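Local coordinates for protein luciferase (Lingulodinium polyedrum, PDB 1VPR) that catalyses the oxidation of dinoflagellate luciferin by molecular oxygen, emitting blue light, and is represented here by the third of its three homologous luciferase domains, at residues A[276-281]-A[287-292]; A[250-253]-A[259-262]; A[32-37]-A[58-63]. All coordinates share one frame; numbering follows the deposited sequence.

Interaction 1 (A[276-281]-A[287-292])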
loop_
_atom_site.group_PDB
_atom_site.type_symbol
_atom_site.label_atom_id
_atom_site.label_comp_id
_atom_site.label_asym_id
_atom_site.label_seq_id
_atom_site.Cartn_x
_atom_site.Cartn_y
_atom_site.Cartn_z
ATOM N N GLU A 276 -8.082 1.607 -7.577
ATOM C CA GLU A 276 -7.448 1.776 -8.879
ATOM C C GLU A 276 -6.331 2.796 -8.748
ATOM O O GLU A 276 -6.351 3.651 -7.834
ATOM C CB GLU A 276 -8.429 2.266 -9.968
ATOM C CG GLU A 276 -9.021 3.665 -9.780
ATOM C CD GLU A 276 -9.429 4.264 -11.111
ATOM O OE1 GLU A 276 -10.357 3.700 -11.740
ATOM O OE2 GLU A 276 -8.811 5.276 -11.549
ATOM N N ARG A 277 -5.335 2.680 -9.632
ATOM C CA ARG A 277 -4.257 3.666 -9.720
ATOM C C ARG A 277 -4.154 3.928 -11.201
ATOM O O ARG A 277 -4.064 2.979 -11.977
ATOM C CB ARG A 277 -2.908 3.147 -9.230
ATOM C CG ARG A 277 -2.745 3.156 -7.694
ATOM C CD ARG A 277 -1.512 2.357 -7.261
ATOM N NE ARG A 277 -1.257 2.551 -5.832
ATOM C CZ ARG A 277 -0.360 1.860 -5.135
ATOM N NH1 ARG A 277 0.370 0.934 -5.738
ATOM N NH2 ARG A 277 -0.211 2.084 -3.826
ATOM N N ARG A 278 -4.164 5.200 -11.595
ATOM C CA ARG A 278 -4.032 5.557 -13.001
ATOM C C ARG A 278 -3.033 6.689 -13.146
ATOM O O ARG A 278 -2.966 7.593 -12.296
ATOM C CB ARG A 278 -5.387 5.969 -13.615
ATOM C CG ARG A 278 -5.985 7.274 -13.133
ATOM C CD ARG A 278 -7.225 7.652 -13.967
ATOM N NE ARG A 278 -8.366 6.767 -13.692
ATOM C CZ ARG A 278 -9.559 6.875 -14.281
ATOM N NH1 ARG A 278 -10.526 6.037 -13.955
ATOM N NH2 ARG A 278 -9.784 7.815 -15.202
ATOM N N ALA A 279 -2.241 6.625 -14.213
ATOM C CA ALA A 279 -1.243 7.652 -14.503
ATOM C C ALA A 279 -1.725 8.451 -15.710
ATOM O O ALA A 279 -2.202 7.871 -16.677
ATOM C CB ALA A 279 0.106 7.008 -14.824
ATOM N N PHE A 280 -1.582 9.770 -15.664
ATOM C CA PHE A 280 -2.018 10.621 -16.778
ATOM C C PHE A 280 -1.265 11.950 -16.715
ATOM O O PHE A 280 -0.791 12.360 -15.656
ATOM C CB PHE A 280 -3.541 10.851 -16.705
ATOM C CG PHE A 280 -4.003 11.343 -15.370
ATOM C CD1 PHE A 280 -4.000 12.708 -15.075
ATOM C CD2 PHE A 280 -4.375 10.441 -14.373
ATOM C CE1 PHE A 280 -4.355 13.169 -13.806
ATOM C CE2 PHE A 280 -4.731 10.888 -13.106
ATOM C CZ PHE A 280 -4.721 12.260 -12.820
ATOM N N PRO A 281 -1.142 12.641 -17.852
ATOM C CA PRO A 281 -0.425 13.915 -17.861
ATOM C C PRO A 281 -1.281 15.128 -17.501
ATOM O O PRO A 281 -2.506 15.125 -17.697
ATOM C CB PRO A 281 0.099 13.983 -19.292
ATOM C CG PRO A 281 -1.078 13.428 -20.064
ATOM C CD PRO A 281 -1.501 12.223 -19.221
ATOM N N PHE A 287 0.929 12.635 -13.476
ATOM C CA PHE A 287 0.377 12.421 -12.160
ATOM C C PHE A 287 -0.191 11.014 -12.046
ATOM O O PHE A 287 -0.453 10.349 -13.046
ATOM C CB PHE A 287 -0.767 13.412 -11.859
ATOM C CG PHE A 287 -0.306 14.789 -11.462
ATOM C CD1 PHE A 287 0.217 15.671 -12.411
ATOM C CD2 PHE A 287 -0.411 15.209 -10.143
ATOM C CE1 PHE A 287 0.623 16.942 -12.042
ATOM C CE2 PHE A 287 -0.000 16.481 -9.769
ATOM C CZ PHE A 287 0.514 17.346 -10.716
HETATM N N MSE A 288 -0.382 10.574 -10.813
HETATM C CA MSE A 288 -0.977 9.287 -10.571
HETATM C C MSE A 288 -2.082 9.524 -9.569
HETATM O O MSE A 288 -1.858 10.158 -8.541
HETATM C CB MSE A 288 0.033 8.280 -9.974
HETATM C CG MSE A 288 -0.679 7.046 -9.429
HETATM SE SE MSE A 288 0.516 5.651 -8.773
HETATM C CE MSE A 288 0.894 4.883 -10.409
ATOM N N ARG A 289 -3.278 9.029 -9.865
ATOM C CA ARG A 289 -4.364 9.167 -8.927
ATOM C C ARG A 289 -4.744 7.795 -8.419
ATOM O O ARG A 289 -5.013 6.882 -9.191
ATOM C CB ARG A 289 -5.606 9.831 -9.547
ATOM C CG ARG A 289 -6.734 10.010 -8.510
ATOM C CD ARG A 289 -8.057 10.481 -9.148
ATOM N NE ARG A 289 -8.622 9.469 -10.053
ATOM C CZ ARG A 289 -9.538 9.732 -10.990
ATOM N NH1 ARG A 289 -9.999 8.762 -11.766
ATOM N NH2 ARG A 289 -9.987 10.972 -11.164
ATOM N N GLN A 290 -4.741 7.659 -7.101
ATOM C CA GLN A 290 -5.117 6.411 -6.443
ATOM C C GLN A 290 -6.511 6.630 -5.842
ATOM O O GLN A 290 -6.736 7.612 -5.139
ATOM C CB GLN A 290 -4.112 6.132 -5.326
ATOM C CG GLN A 290 -4.370 4.895 -4.486
ATOM C CD GLN A 290 -3.273 4.688 -3.471
ATOM O OE1 GLN A 290 -2.097 4.549 -3.828
ATOM N NE2 GLN A 290 -3.648 4.675 -2.195
ATOM N N ALA A 291 -7.448 5.724 -6.110
ATOM C CA ALA A 291 -8.794 5.866 -5.586
ATOM C C ALA A 291 -9.183 4.556 -4.914
ATOM O O ALA A 291 -9.266 3.513 -5.578
ATOM C CB ALA A 291 -9.781 6.200 -6.742
ATOM N N THR A 292 -9.422 4.619 -3.608
ATOM C CA THR A 292 -9.793 3.450 -2.813
ATOM C C THR A 292 -11.207 3.601 -2.263
ATOM O O THR A 292 -11.552 4.646 -1.712
ATOM C CB THR A 292 -8.856 3.284 -1.628
ATOM O OG1 THR A 292 -7.501 3.323 -2.089
ATOM C CG2 THR A 292 -9.102 1.949 -0.932
HETATM O O HOH W 1 -7.677 6.817 -9.687
#
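Arg277 and Gln290 lie side by side and point the same way from one face of the hairpin. The Arg277 chain is extended, and its NE and NH2 both grip Gln290 OE1, with NE at 3.0 Å and NH2 at 3.1 Å. The oxygen lies in the guanidinium plane. The two nitrogens sit well above the amide plane, on the same face of it and off the lone pairs. Tyr303 also bonds to OE1.

The other face carries Glu276, Arg278 and Arg289. Arg278 starts between its backbone N and carbonyl carbon (chi1 69°) and bends at chi3, which brings its NE 2.6 Å from the syn side of Glu276 OE2. Arg289 NH1 lies over the centre of the Arg278 guanidinium, 3.2 Å from CZ, with the two planes 54° apart. The salt bridge from Arg289 NH1 to Glu276 OE2 is long; Asp103 is the stronger partner of NH1. A water links Glu276 OE2 to Arg289 NE and O. Phe280 turns its edge to the Arg289 stem, with CE2 3.8 Å from CB.

Six backbone hydrogen bonds join these antiparallel strands, 271-282 and 285-294, in the calycin beta barrel. Arg278 and Arg289 come close as like charges. The carboxylates of Glu276 and Asp103 probably balance them and let the two guanidinium groups share one side of the hairpin.

Interaction 2 (A[250-253]-A[259-262]); sequences GVWV and RKIG
Lys260 lies over the indole face of Trp252, a cation-pi contact across the antiparallel hairpin of strands 247-253 and 259-266. The contact is buried and belongs to the beta barrel of the catalytic domain. Lys260 NZ is 3.7 Å from the centroid of the Trp252 five-membered ring and 17° off its normal. The carbon before it shares the same face: Lys260 CE is 3.9 Å from the centroid of the six-membered ring, a CH-pi contact almost straight above it. The base of the chain touches too, with Lys260 CB 3.7 Å from Trp252 CE3. A bend at chi3 (-61°) folds the lysine chain along the indole, so that CB, CE and NZ all come against it.

Trp252 pairs with Gly262 at a non-hydrogen-bonded position. The next pair, Val253 with Ile261, is hydrogen-bonded. Val253 N reaches Ile261 O at 2.8 Å, and Ile261 N reaches Val253 O at 2.9 Å. Such up-and-down hairpins between sequence neighbours build the barrels of the calycin superfamily. The absence of a side chain at Gly262 matters here. A CB on it would run into Val251 O and press on Trp252 CE3. Gly262 CA instead makes a CA-H...O contact with Val251 O at 3.1 Å.

Val253 and Ile261 share the opposite face of the sheet, where Ile261 packs on Cys107 and Phe108 of helix 107-111. Ile261 CD1 also lies over one face of the Arg259 guanidinium, which is held by salt bridges to Glu256 and Glu276. On the indole side, Trp232 meets Trp252, and Arg277 brings a second positive charge close to Lys260 NZ. The electron-rich indole probably eases that crowding of charge.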
loop_
_atom_site.group_PDB
_atom_site.type_symbol
_atom_site.label_atom_id
_atom_site.label_comp_id
_atom_site.label_asym_id
_atom_site.label_seq_id
_atom_site.Cartn_x
_atom_site.Cartn_y
_atom_site.Cartn_z
ATOM N N GLY A 250 -4.340 -9.031 -1.008
ATOM C CA GLY A 250 -4.899 -8.315 -2.139
ATOM C C GLY A 250 -4.282 -8.690 -3.457
ATOM O O GLY A 250 -3.366 -9.503 -3.502
ATOM N N VAL A 251 -4.768 -8.057 -4.519
ATOM C CA VAL A 251 -4.333 -8.327 -5.871
ATOM C C VAL A 251 -4.379 -7.063 -6.701
ATOM O O VAL A 251 -5.280 -6.254 -6.515
ATOM C CB VAL A 251 -5.320 -9.336 -6.579
ATOM C CG1 VAL A 251 -5.015 -9.394 -8.065
ATOM C CG2 VAL A 251 -5.219 -10.733 -5.963
ATOM N N TRP A 252 -3.414 -6.888 -7.607
ATOM C CA TRP A 252 -3.435 -5.771 -8.541
ATOM C C TRP A 252 -3.555 -6.447 -9.898
ATOM O O TRP A 252 -2.907 -7.481 -10.155
ATOM C CB TRP A 252 -2.114 -4.972 -8.603
ATOM C CG TRP A 252 -1.930 -3.953 -7.551
ATOM C CD1 TRP A 252 -0.973 -3.947 -6.590
ATOM C CD2 TRP A 252 -2.690 -2.757 -7.372
ATOM N NE1 TRP A 252 -1.080 -2.823 -5.820
ATOM C CE2 TRP A 252 -2.129 -2.071 -6.280
ATOM C CE3 TRP A 252 -3.799 -2.203 -8.029
ATOM C CZ2 TRP A 252 -2.625 -0.844 -5.825
ATOM C CZ3 TRP A 252 -4.296 -0.993 -7.582
ATOM C CH2 TRP A 252 -3.708 -0.323 -6.486
ATOM N N VAL A 253 -4.387 -5.886 -10.757
ATOM C CA VAL A 253 -4.522 -6.387 -12.121
ATOM C C VAL A 253 -4.091 -5.193 -12.984
ATOM O O VAL A 253 -4.374 -4.043 -12.647
ATOM C CB VAL A 253 -5.985 -6.766 -12.466
ATOM C CG1 VAL A 253 -6.038 -7.349 -13.917
ATOM C CG2 VAL A 253 -6.503 -7.824 -11.436
ATOM N N ARG A 259 -3.538 2.112 -16.282
ATOM C CA ARG A 259 -4.336 1.961 -15.080
ATOM C C ARG A 259 -4.249 0.586 -14.447
ATOM O O ARG A 259 -4.249 -0.426 -15.132
ATOM C CB ARG A 259 -5.833 2.276 -15.374
ATOM C CG ARG A 259 -6.698 2.123 -14.129
ATOM C CD ARG A 259 -8.115 2.684 -14.276
ATOM N NE ARG A 259 -8.844 2.031 -15.353
ATOM C CZ ARG A 259 -10.169 2.005 -15.426
ATOM N NH1 ARG A 259 -10.894 2.589 -14.478
ATOM N NH2 ARG A 259 -10.763 1.417 -16.456
ATOM N N LYS A 260 -4.165 0.551 -13.127
ATOM C CA LYS A 260 -4.178 -0.721 -12.412
ATOM C C LYS A 260 -5.496 -0.754 -11.659
ATOM O O LYS A 260 -5.978 0.286 -11.179
ATOM C CB LYS A 260 -3.062 -0.815 -11.363
ATOM C CG LYS A 260 -1.653 -0.820 -11.902
ATOM C CD LYS A 260 -0.714 -1.168 -10.737
ATOM C CE LYS A 260 -0.815 -0.118 -9.603
ATOM N NZ LYS A 260 0.128 -0.444 -8.512
ATOM N N ILE A 261 -6.083 -1.933 -11.555
ATOM C CA ILE A 261 -7.343 -2.109 -10.819
ATOM C C ILE A 261 -7.150 -3.292 -9.880
ATOM O O ILE A 261 -6.666 -4.355 -10.279
ATOM C CB ILE A 261 -8.534 -2.396 -11.763
ATOM C CG1 ILE A 261 -8.725 -1.217 -12.713
ATOM C CG2 ILE A 261 -9.816 -2.605 -10.930
ATOM C CD1 ILE A 261 -9.810 -1.438 -13.756
ATOM N N GLY A 262 -7.532 -3.124 -8.624
ATOM C CA GLY A 262 -7.325 -4.210 -7.676
ATOM C C GLY A 262 -8.235 -4.138 -6.479
ATOM O O GLY A 262 -9.216 -3.387 -6.456
#

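Interaction 3 (A[32-37]-A[58-63])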
loop_
_atom_site.group_PDB
_atom_site.type_symbol
_atom_site.label_atom_id
_atom_site.label_comp_id
_atom_site.label_asym_id
_atom_site.label_seq_id
_atom_site.Cartn_x
_atom_site.Cartn_y
_atom_site.Cartn_z
ATOM N N GLY A 32 13.945 -6.714 6.450
ATOM C CA GLY A 32 13.143 -5.957 5.503
ATOM C C GLY A 32 11.778 -5.551 6.040
ATOM O O GLY A 32 11.004 -4.920 5.312
HETATM N N MSE A 33 11.515 -5.885 7.310
HETATM C CA MSE A 33 10.236 -5.617 8.004
HETATM C C MSE A 33 10.295 -4.532 9.096
HETATM O O MSE A 33 11.328 -4.360 9.752
HETATM C CB MSE A 33 9.747 -6.895 8.688
HETATM C CG MSE A 33 9.819 -8.138 7.832
HETATM SE SE MSE A 33 8.502 -8.106 6.423
HETATM C CE MSE A 33 7.054 -8.856 7.486
ATOM N N HIS A 34 9.177 -3.822 9.296
ATOM C CA HIS A 34 9.081 -2.794 10.340
ATOM C C HIS A 34 8.033 -3.273 11.331
ATOM O O HIS A 34 6.835 -3.307 11.017
ATOM C CB HIS A 34 8.644 -1.440 9.770
ATOM C CG HIS A 34 8.526 -0.361 10.806
ATOM N ND1 HIS A 34 7.758 0.773 10.620
ATOM C CD2 HIS A 34 9.079 -0.242 12.040
ATOM C CE1 HIS A 34 7.842 1.540 11.696
ATOM N NE2 HIS A 34 8.637 0.948 12.571
ATOM N N LYS A 35 8.483 -3.653 12.522
ATOM C CA LYS A 35 7.589 -4.141 13.564
ATOM C C LYS A 35 7.826 -3.377 14.871
ATOM O O LYS A 35 8.632 -3.798 15.706
ATOM C CB LYS A 35 7.819 -5.629 13.779
ATOM N N PRO A 36 7.127 -2.243 15.057
ATOM C CA PRO A 36 7.290 -1.447 16.280
ATOM C C PRO A 36 6.293 -1.883 17.349
ATOM O O PRO A 36 5.303 -2.561 17.047
ATOM C CB PRO A 36 7.029 -0.029 15.793
ATOM C CG PRO A 36 5.886 -0.250 14.835
ATOM C CD PRO A 36 6.275 -1.532 14.083
ATOM N N GLU A 37 6.553 -1.493 18.590
ATOM C CA GLU A 37 5.667 -1.836 19.695
ATOM C C GLU A 37 5.041 -0.554 20.257
ATOM O O GLU A 37 5.722 0.262 20.894
ATOM C CB GLU A 37 6.447 -2.574 20.787
ATOM N N PHE A 58 1.800 8.275 17.373
ATOM C CA PHE A 58 1.597 9.074 16.172
ATOM C C PHE A 58 2.859 9.854 15.849
ATOM O O PHE A 58 3.196 10.019 14.680
ATOM C CB PHE A 58 0.421 10.038 16.346
ATOM C CG PHE A 58 -0.930 9.367 16.293
ATOM C CD1 PHE A 58 -1.748 9.331 17.416
ATOM C CD2 PHE A 58 -1.387 8.790 15.117
ATOM C CE1 PHE A 58 -3.001 8.731 17.368
ATOM C CE2 PHE A 58 -2.641 8.182 15.050
ATOM C CZ PHE A 58 -3.453 8.152 16.175
ATOM N N HIS A 59 3.556 10.344 16.878
ATOM C CA HIS A 59 4.790 11.085 16.657
ATOM C C HIS A 59 5.856 10.184 16.045
ATOM O O HIS A 59 6.707 10.647 15.277
ATOM C CB HIS A 59 5.318 11.678 17.961
ATOM C CG HIS A 59 4.509 12.830 18.457
ATOM N ND1 HIS A 59 3.243 12.676 18.981
ATOM C CD2 HIS A 59 4.750 14.161 18.433
ATOM C CE1 HIS A 59 2.738 13.868 19.251
ATOM N NE2 HIS A 59 3.634 14.785 18.927
ATOM N N TYR A 60 5.820 8.901 16.394
ATOM C CA TYR A 60 6.787 7.955 15.850
ATOM C C TYR A 60 6.460 7.756 14.363
ATOM O O TYR A 60 7.347 7.761 13.504
ATOM C CB TYR A 60 6.685 6.618 16.576
ATOM C CG TYR A 60 7.550 5.530 15.972
ATOM C CD1 TYR A 60 8.946 5.576 16.065
ATOM C CD2 TYR A 60 6.963 4.432 15.327
ATOM C CE1 TYR A 60 9.733 4.546 15.531
ATOM C CE2 TYR A 60 7.736 3.399 14.799
ATOM C CZ TYR A 60 9.113 3.460 14.900
ATOM O OH TYR A 60 9.867 2.439 14.366
ATOM N N LEU A 61 5.179 7.571 14.071
ATOM C CA LEU A 61 4.740 7.386 12.693
ATOM C C LEU A 61 5.112 8.607 11.845
ATOM O O LEU A 61 5.540 8.468 10.698
ATOM C CB LEU A 61 3.224 7.150 12.643
ATOM C CG LEU A 61 2.712 5.862 13.283
ATOM C CD1 LEU A 61 1.227 5.731 12.977
ATOM C CD2 LEU A 61 3.494 4.658 12.749
ATOM N N LEU A 62 4.958 9.805 12.399
ATOM C CA LEU A 62 5.308 10.998 11.642
ATOM C C LEU A 62 6.759 10.958 11.233
ATOM O O LEU A 62 7.095 11.291 10.093
ATOM C CB LEU A 62 5.054 12.273 12.441
ATOM C CG LEU A 62 3.662 12.882 12.320
ATOM C CD1 LEU A 62 3.670 14.240 13.019
ATOM C CD2 LEU A 62 3.292 13.069 10.840
ATOM N N GLU A 63 7.630 10.548 12.147
ATOM C CA GLU A 63 9.031 10.486 11.801
ATOM C C GLU A 63 9.287 9.350 10.808
ATOM O O GLU A 63 10.141 9.473 9.940
ATOM C CB GLU A 63 9.882 10.296 13.050
ATOM C CG GLU A 63 11.366 10.444 12.797
ATOM C CD GLU A 63 12.159 10.346 14.086
ATOM O OE1 GLU A 63 12.756 9.279 14.355
ATOM O OE2 GLU A 63 12.163 11.341 14.837
#
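Tyr60 brings the hydroxyl end of its ring against the edge of the His34 imidazole. The two side chains come from opposite directions and meet at their edges, neither ring over the face of the other, with centroids 5.5 Å apart and planes at 52°. Tyr60 OH and His34 NE2 are 2.6 Å apart and share a hydrogen bond in which either could be the donor. The OH lies near the imidazole plane. Tyr60 CE2 is also close, 3.4 Å from His34 NE2. Both side chains hold CG opposite the backbone N (chi1 180° in His34, 174° in Tyr60), and this sends the rings out to meet between strand 33-34 and the helix.

Pro36 completes the contact. Its side chain crosses Tyr60 at about a right angle, and Pro36 CB is 3.6 Å from Tyr60 CE2. Pro36 CD also covers part of one face of the His34 ring.

The contact lies in the N-terminal helical bundle domain. It joins helix 57-65 to the second strand of the small hairpin 29-30/33-34 and to the loop just after it. His34 ND1 bonds to Val222 O, which carries the link on to the catalytic domain. Tyr60 OH has a second partner in Asn28 ND2, and Phe54 meets the Tyr60 ring edge-to-face. A phenylalanine in place of Tyr60 would probably keep much of the packing on Pro36 but leave His34 NE2 and Asn28 ND2 without their shared hydroxyl partner.

On another side of the same helix, Phe58 and Leu62 pack on Ile176 of helix 172-181. Histidine can change its ionisation near the pH at which each luciferase domain is most active, 6.3. A bond through His34 could therefore be sensitive to pH.

All three contacts are mainly buried, but they belong to different parts of the chain. Interactions 1 and 2 are successive hairpins of one barrel sheet. Strands 259-266 and 271-282 are neighbours there, and the contacts meet directly: Arg277 O lies 2.7 Å from Lys260 N, and Glu276 forms a salt bridge with Arg259. Interaction 3 lies on the other side of the chain's centre, about 27 Å from each by centres, in the helical bundle domain. Interactions 1 and 2 rest on backbone ladders, with an ion network in the first and a cation-pi contact in the second. Interaction 3 has no ladder and depends on side chains that meet between a short strand, the loop after it and a helix.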